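Local coordinates for protein leucine--tRNA ligase (Agrobacterium radiobacter, PDB 5AH5) that probably attaches L-leucine to tRNA(Leu) at the expense of ATP, as a class I aminoacyl-tRNA synthetase with a zinc site and an editing domain, at residues Leu637-Ile643 / Ala705-Leu710. Residues are numbered along the deposited sequence.
Sequences LRSSSAI and AGSLRL
A single buried guanidinium, that of Arg709, ties together three backbone carbonyls of a chain leaving its helix, in the helical anticodon-binding domain of this class I synthetase. Leu637 lies on helix 634-639; Ser640 is extended (phi/psi -123/137°) and opens an ST turn, its OG accepting from Ala642 N (3.3 Å), so that the chain bends over helix 701-715. CA atoms lie 5.1 Å apart for Leu637 and Ala705 and 4.7 Å apart for Ala642 and Gly706; Ala642 O lies 3.8 Å from Gly706 CA. Beneath the bend, Ser640 CB rests 3.8 Å from Ala705 CB. Leu637 (chi1 m, chi2 t) directs CD2 to Ala705 CB (3.9 Å) and Leu708 CD1 (4.0 Å), joining an apolar layer with Phe630 of helix 617-632. Ile643 CA packs 3.8 Å from Arg709 CB. Arg709 (chi1 m, chi2 -145°, chi3 t, chi4 86°) also donates through NH2 to Ser730 O, linking a third part of the domain. Arg709 NH2 donates a hydrogen bond to Leu637 O (2.8 Å), and Arg709 NH1 donates to Ser640 O (2.7 Å) and Ala642 O (2.8 Å); Leu637 CD2 lies over one guanidinium face, 3.9 Å from Arg709 CZ.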
# COMPACT_ATOMS: atom_id res chain seq x y z
N LEU B 637 -18.12 41.28 -3.07
CA LEU B 637 -17.66 40.48 -1.94
C LEU B 637 -17.66 41.25 -0.65
O LEU B 637 -18.10 40.76 0.38
CB LEU B 637 -16.26 39.90 -2.19
CG LEU B 637 -16.33 38.75 -3.19
CD1 LEU B 637 -14.92 38.41 -3.65
CD2 LEU B 637 -16.99 37.55 -2.53
N ARG B 638 -17.16 42.46 -0.69
CA ARG B 638 -17.08 43.26 0.51
C ARG B 638 -18.46 43.80 0.96
O ARG B 638 -18.57 44.28 2.08
CB ARG B 638 -15.98 44.31 0.34
CG ARG B 638 -14.59 43.64 0.25
CD ARG B 638 -13.42 44.61 0.10
NE ARG B 638 -12.14 43.94 0.38
CZ ARG B 638 -10.92 44.33 -0.04
NH1 ARG B 638 -10.75 45.42 -0.80
NH2 ARG B 638 -9.84 43.61 0.29
N SER B 639 -19.49 43.63 0.13
CA SER B 639 -20.85 44.06 0.41
C SER B 639 -21.76 42.96 0.98
O SER B 639 -22.79 43.29 1.58
CB SER B 639 -21.49 44.64 -0.88
OG SER B 639 -22.19 43.65 -1.65
N SER B 640 -21.42 41.69 0.74
CA SER B 640 -22.14 40.58 1.33
C SER B 640 -21.22 39.63 2.15
O SER B 640 -20.14 39.25 1.70
CB SER B 640 -22.80 39.77 0.26
OG SER B 640 -23.63 38.77 0.85
N SER B 641 -21.69 39.21 3.32
CA SER B 641 -20.98 38.29 4.17
C SER B 641 -21.28 36.85 3.78
O SER B 641 -20.85 35.95 4.47
CB SER B 641 -21.44 38.50 5.62
OG SER B 641 -22.81 38.04 5.78
N ALA B 642 -22.03 36.62 2.69
CA ALA B 642 -22.47 35.29 2.36
C ALA B 642 -21.28 34.31 2.11
O ALA B 642 -20.39 34.63 1.31
CB ALA B 642 -23.34 35.33 1.12
N ILE B 643 -21.31 33.15 2.77
CA ILE B 643 -20.33 32.07 2.61
C ILE B 643 -20.94 30.91 1.90
O ILE B 643 -20.25 29.93 1.62
CB ILE B 643 -19.73 31.60 3.97
CG1 ILE B 643 -20.77 30.87 4.85
CG2 ILE B 643 -19.11 32.78 4.68
CD1 ILE B 643 -20.22 30.18 6.10
N ALA B 705 -21.57 36.63 -4.36
CA ALA B 705 -20.63 36.58 -3.23
C ALA B 705 -20.64 35.18 -2.54
O ALA B 705 -19.58 34.60 -2.25
CB ALA B 705 -20.92 37.66 -2.22
N GLY B 706 -21.82 34.63 -2.35
CA GLY B 706 -21.98 33.28 -1.81
C GLY B 706 -21.38 32.17 -2.65
O GLY B 706 -20.88 31.17 -2.09
N SER B 707 -21.45 32.33 -3.97
CA SER B 707 -20.90 31.37 -4.90
C SER B 707 -19.39 31.38 -4.92
O SER B 707 -18.81 30.35 -5.13
CB SER B 707 -21.37 31.67 -6.34
OG SER B 707 -22.77 31.57 -6.43
N LEU B 708 -18.82 32.57 -4.84
CA LEU B 708 -17.41 32.76 -4.88
C LEU B 708 -16.78 32.22 -3.59
O LEU B 708 -15.77 31.55 -3.64
CB LEU B 708 -17.10 34.25 -5.03
CG LEU B 708 -17.42 34.86 -6.42
CD1 LEU B 708 -17.18 36.34 -6.36
CD2 LEU B 708 -16.59 34.27 -7.52
N ARG B 709 -17.38 32.55 -2.44
CA ARG B 709 -16.94 32.02 -1.16
C ARG B 709 -17.13 30.50 -1.09
O ARG B 709 -16.28 29.79 -0.59
CB ARG B 709 -17.64 32.74 -0.00
CG ARG B 709 -17.17 34.17 0.09
CD ARG B 709 -17.07 34.69 1.50
NE ARG B 709 -16.69 36.10 1.46
CZ ARG B 709 -17.53 37.12 1.33
NH1 ARG B 709 -18.85 36.91 1.16
NH2 ARG B 709 -17.07 38.35 1.32
N LEU B 710 -18.17 30.00 -1.72
CA LEU B 710 -18.38 28.58 -1.77
C LEU B 710 -17.33 27.89 -2.64
O LEU B 710 -16.83 26.84 -2.28
CB LEU B 710 -19.79 28.30 -2.23
CG LEU B 710 -20.57 27.06 -1.84
CD1 LEU B 710 -20.58 26.85 -0.32
CD2 LEU B 710 -22.01 27.20 -2.38